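Local atomic coordinates of chromosome partition protein Smc (PDB entry 3NWC), a protein that is probably required for chromosome condensation and partitioning, dimerising and binding DNA through the hinge domain that makes up this fragment. Residues 9-17 against 53-64. Residues are numbered along the deposited sequence; the frame is centred on the assembly and turned at random.
Sequences ELIAAEAQR and LAIEVALGNRAD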
loop_
_atom_site.group_PDB
_atom_site.type_symbol
_atom_site.label_atom_id
_atom_site.label_comp_id
_atom_site.label_asym_id
_atom_site.label_seq_id
_atom_site.Cartn_x
_atom_site.Cartn_y
_atom_site.Cartn_z
ATOM N N GLU A 9 -9.203 -13.031 -12.630
ATOM C CA GLU A 9 -8.837 -12.154 -11.509
ATOM C C GLU A 9 -7.333 -12.064 -11.340
ATOM O O GLU A 9 -6.785 -10.978 -11.146
ATOM C CB GLU A 9 -9.458 -12.654 -10.182
ATOM C CG GLU A 9 -10.933 -12.317 -10.008
ATOM C CD GLU A 9 -11.174 -10.820 -9.961
ATOM O OE1 GLU A 9 -10.903 -10.214 -8.908
ATOM O OE2 GLU A 9 -11.629 -10.250 -10.976
ATOM N N LEU A 10 -6.668 -13.211 -11.369
ATOM C CA LEU A 10 -5.212 -13.257 -11.215
ATOM C C LEU A 10 -4.486 -12.514 -12.330
ATOM O O LEU A 10 -3.575 -11.725 -12.078
ATOM C CB LEU A 10 -4.709 -14.708 -11.160
ATOM C CG LEU A 10 -3.193 -14.898 -11.046
ATOM C CD1 LEU A 10 -2.673 -14.266 -9.761
ATOM C CD2 LEU A 10 -2.803 -16.373 -11.108
ATOM N N ILE A 11 -4.869 -12.775 -13.575
ATOM C CA ILE A 11 -4.261 -12.071 -14.700
ATOM C C ILE A 11 -4.437 -10.569 -14.524
ATOM O O ILE A 11 -3.495 -9.795 -14.715
ATOM C CB ILE A 11 -4.874 -12.507 -16.056
ATOM C CG1 ILE A 11 -4.671 -14.007 -16.273
ATOM C CG2 ILE A 11 -4.247 -11.712 -17.197
ATOM C CD1 ILE A 11 -3.218 -14.419 -16.369
ATOM N N ALA A 12 -5.652 -10.160 -14.156
ATOM C CA ALA A 12 -5.940 -8.735 -14.000
ATOM C C ALA A 12 -5.131 -8.143 -12.856
ATOM O O ALA A 12 -4.556 -7.078 -12.978
ATOM C CB ALA A 12 -7.420 -8.480 -13.809
ATOM N N ALA A 13 -5.079 -8.841 -11.731
ATOM C CA ALA A 13 -4.319 -8.316 -10.611
ATOM C C ALA A 13 -2.851 -8.112 -10.978
ATOM O O ALA A 13 -2.231 -7.107 -10.605
ATOM C CB ALA A 13 -4.465 -9.246 -9.400
ATOM N N GLU A 14 -2.287 -9.080 -11.684
ATOM C CA GLU A 14 -0.890 -9.034 -12.078
ATOM C C GLU A 14 -0.639 -7.892 -13.044
ATOM O O GLU A 14 0.339 -7.161 -12.926
ATOM C CB GLU A 14 -0.479 -10.361 -12.711
ATOM C CG GLU A 14 -0.509 -11.521 -11.706
ATOM C CD GLU A 14 -0.211 -12.872 -12.332
ATOM O OE1 GLU A 14 -0.466 -13.063 -13.545
ATOM O OE2 GLU A 14 0.278 -13.753 -11.598
ATOM N N ALA A 15 -1.554 -7.730 -13.996
ATOM C CA ALA A 15 -1.436 -6.643 -14.967
ATOM C C ALA A 15 -1.505 -5.277 -14.292
ATOM O O ALA A 15 -0.767 -4.353 -14.649
ATOM C CB ALA A 15 -2.536 -6.786 -16.046
ATOM N N GLN A 16 -2.376 -5.145 -13.298
ATOM C CA GLN A 16 -2.521 -3.860 -12.625
ATOM C C GLN A 16 -1.298 -3.532 -11.789
ATOM O O GLN A 16 -0.886 -2.374 -11.702
ATOM C CB GLN A 16 -3.797 -3.807 -11.782
ATOM C CG GLN A 16 -5.035 -4.091 -12.633
ATOM C CD GLN A 16 -6.346 -3.702 -11.981
ATOM O OE1 GLN A 16 -6.486 -3.748 -10.772
ATOM N NE2 GLN A 16 -7.317 -3.293 -12.801
ATOM N N ARG A 17 -0.704 -4.542 -11.171
ATOM C CA ARG A 17 0.496 -4.295 -10.388
ATOM C C ARG A 17 1.652 -3.840 -11.277
ATOM O O ARG A 17 2.430 -2.970 -10.896
ATOM C CB ARG A 17 0.882 -5.530 -9.570
ATOM C CG ARG A 17 2.094 -5.306 -8.690
ATOM C CD ARG A 17 2.180 -6.330 -7.572
ATOM N NE ARG A 17 2.310 -7.703 -8.056
ATOM C CZ ARG A 17 3.420 -8.220 -8.574
ATOM N NH1 ARG A 17 4.507 -7.475 -8.713
ATOM N NH2 ARG A 17 3.441 -9.483 -8.965
ATOM N N LEU A 53 -3.704 -16.650 -6.665
ATOM C CA LEU A 53 -4.422 -15.393 -6.453
ATOM C C LEU A 53 -4.313 -14.937 -4.992
ATOM O O LEU A 53 -4.063 -13.767 -4.697
ATOM C CB LEU A 53 -5.890 -15.530 -6.893
ATOM C CG LEU A 53 -6.825 -14.321 -6.746
ATOM C CD1 LEU A 53 -6.303 -13.091 -7.519
ATOM C CD2 LEU A 53 -8.222 -14.677 -7.214
ATOM N N ALA A 54 -4.494 -15.868 -4.065
ATOM C CA ALA A 54 -4.393 -15.519 -2.647
ATOM C C ALA A 54 -3.051 -14.882 -2.294
ATOM O O ALA A 54 -2.988 -13.912 -1.535
ATOM C CB ALA A 54 -4.647 -16.767 -1.788
ATOM N N ILE A 55 -1.971 -15.429 -2.845
ATOM C CA ILE A 55 -0.634 -14.909 -2.581
ATOM C C ILE A 55 -0.396 -13.565 -3.290
ATOM O O ILE A 55 0.201 -12.657 -2.713
ATOM C CB ILE A 55 0.461 -15.931 -2.972
ATOM C CG1 ILE A 55 0.344 -17.160 -2.057
ATOM C CG2 ILE A 55 1.840 -15.316 -2.842
ATOM C CD1 ILE A 55 0.360 -16.779 -0.576
ATOM N N GLU A 56 -0.854 -13.445 -4.533
ATOM C CA GLU A 56 -0.777 -12.151 -5.223
ATOM C C GLU A 56 -1.470 -11.076 -4.388
ATOM O O GLU A 56 -0.913 -9.994 -4.169
ATOM C CB GLU A 56 -1.419 -12.243 -6.610
ATOM C CG GLU A 56 -1.607 -10.892 -7.320
ATOM C CD GLU A 56 -0.299 -10.221 -7.679
ATOM O OE1 GLU A 56 0.686 -10.931 -7.961
ATOM O OE2 GLU A 56 -0.263 -8.973 -7.685
ATOM N N VAL A 57 -2.691 -11.365 -3.939
ATOM C CA VAL A 57 -3.455 -10.404 -3.135
ATOM C C VAL A 57 -2.794 -10.128 -1.779
ATOM O O VAL A 57 -2.692 -8.972 -1.329
ATOM C CB VAL A 57 -4.923 -10.878 -2.948
ATOM C CG1 VAL A 57 -5.658 -10.020 -1.930
ATOM C CG2 VAL A 57 -5.662 -10.900 -4.300
ATOM N N ALA A 58 -2.345 -11.179 -1.107
ATOM C CA ALA A 58 -1.792 -10.961 0.226
ATOM C C ALA A 58 -0.461 -10.201 0.207
ATOM O O ALA A 58 -0.126 -9.485 1.164
ATOM C CB ALA A 58 -1.658 -12.282 0.997
ATOM N N LEU A 59 0.323 -10.387 -0.853
ATOM C CA LEU A 59 1.554 -9.617 -1.014
ATOM C C LEU A 59 1.226 -8.178 -1.384
ATOM O O LEU A 59 1.811 -7.240 -0.850
ATOM C CB LEU A 59 2.416 -10.209 -2.115
ATOM C CG LEU A 59 3.611 -11.090 -1.806
ATOM C CD1 LEU A 59 4.377 -11.342 -3.093
ATOM C CD2 LEU A 59 4.511 -10.405 -0.792
ATOM N N GLY A 60 0.290 -8.007 -2.311
ATOM C CA GLY A 60 -0.070 -6.673 -2.776
ATOM C C GLY A 60 1.162 -5.887 -3.194
ATOM O O GLY A 60 2.030 -6.411 -3.900
ATOM N N ASN A 61 1.251 -4.636 -2.752
ATOM C CA ASN A 61 2.368 -3.772 -3.132
ATOM C C ASN A 61 3.700 -4.245 -2.583
ATOM O O ASN A 61 4.759 -3.839 -3.058
ATOM C CB ASN A 61 2.130 -2.333 -2.672
ATOM C CG ASN A 61 1.135 -1.611 -3.535
ATOM O OD1 ASN A 61 0.843 -2.037 -4.651
ATOM N ND2 ASN A 61 0.609 -0.501 -3.029
ATOM N N ARG A 62 3.664 -5.099 -1.576
ATOM C CA ARG A 62 4.903 -5.586 -0.996
ATOM C C ARG A 62 5.708 -6.342 -2.039
ATOM O O ARG A 62 6.919 -6.422 -1.956
ATOM C CB ARG A 62 4.629 -6.471 0.221
ATOM C CG ARG A 62 3.995 -5.725 1.378
ATOM C CD ARG A 62 4.736 -4.441 1.646
ATOM N NE ARG A 62 4.180 -3.729 2.787
ATOM C CZ ARG A 62 4.737 -2.660 3.339
ATOM N NH1 ARG A 62 5.882 -2.177 2.861
ATOM N NH2 ARG A 62 4.152 -2.085 4.380
ATOM N N ALA A 63 5.021 -6.889 -3.038
ATOM C CA ALA A 63 5.704 -7.590 -4.120
ATOM C C ALA A 63 6.784 -6.715 -4.765
ATOM O O ALA A 63 7.790 -7.223 -5.247
ATOM C CB ALA A 63 4.699 -8.056 -5.171
ATOM N N ASP A 64 6.584 -5.399 -4.755
ATOM C CA ASP A 64 7.529 -4.468 -5.379
ATOM C C ASP A 64 8.605 -3.953 -4.416
ATOM O O ASP A 64 9.507 -3.217 -4.820
ATOM C CB ASP A 64 6.790 -3.252 -5.959
ATOM C CG ASP A 64 5.627 -3.638 -6.852
ATOM O OD1 ASP A 64 5.775 -4.560 -7.684
ATOM O OD2 ASP A 64 4.558 -3.008 -6.718
HETATM O O HOH W 1 1.263 -13.261 -9.117
HETATM O O HOH W 2 2.328 -1.975 -8.409
HETATM O O HOH W 3 5.267 -3.589 -10.235
#
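Arg17 reaches from helix 9-17 to Glu56 and Asp64 and, within this SMC hinge-domain fragment, ties helix 4-19, which probably continues toward the coiled coil, to helix 52-59 and the 3-10 turn after it. The short helical axes run at 31° to each other, 9.9 Å apart at closest approach, and Glu56 is a knob in the hole formed by Leu10, Ala13, Glu14 and Arg17. The tight apolar end lies at Leu53, where the register is closest: Leu53 CD2 meets Glu9 CB at 3.8 Å and Leu53 CD1 lies against the backbone of Leu10. Leu10 CD1 in turn rests on Glu56 CB, and Ala13 CB touches Glu56 CG at 3.9 Å. Buried Glu9 turns its carboxylate elsewhere, to Arg169 and the backbone N of Phe168.

Toward Arg17 the packing gives way to charge and water. A bend at chi3 (61°) in an otherwise extended chain turns the NE side of Arg17 to Glu56. Arg17 NE meets Glu56 OE2 at 2.9 Å. Arg17 NH2 reaches Glu56 OE1 at 3.3 Å, each Glu56 oxygen using its syn lone pair. In this conformer the paired bonds hold the guanidinium within 16° of the carboxylate plane. Ala63 CB lies over one face, offset toward its rim, 3.5 Å above the plane. The Arg17 NH1 bond to Asp64 OD1 is weak, that carboxylate being clearly tilted. Two waters link the Arg17 carbonyl to the Asp64 carboxylate; a third donates to Glu14 OE2 and Glu56 OE1, probably both negatively charged and 4.6 Å apart.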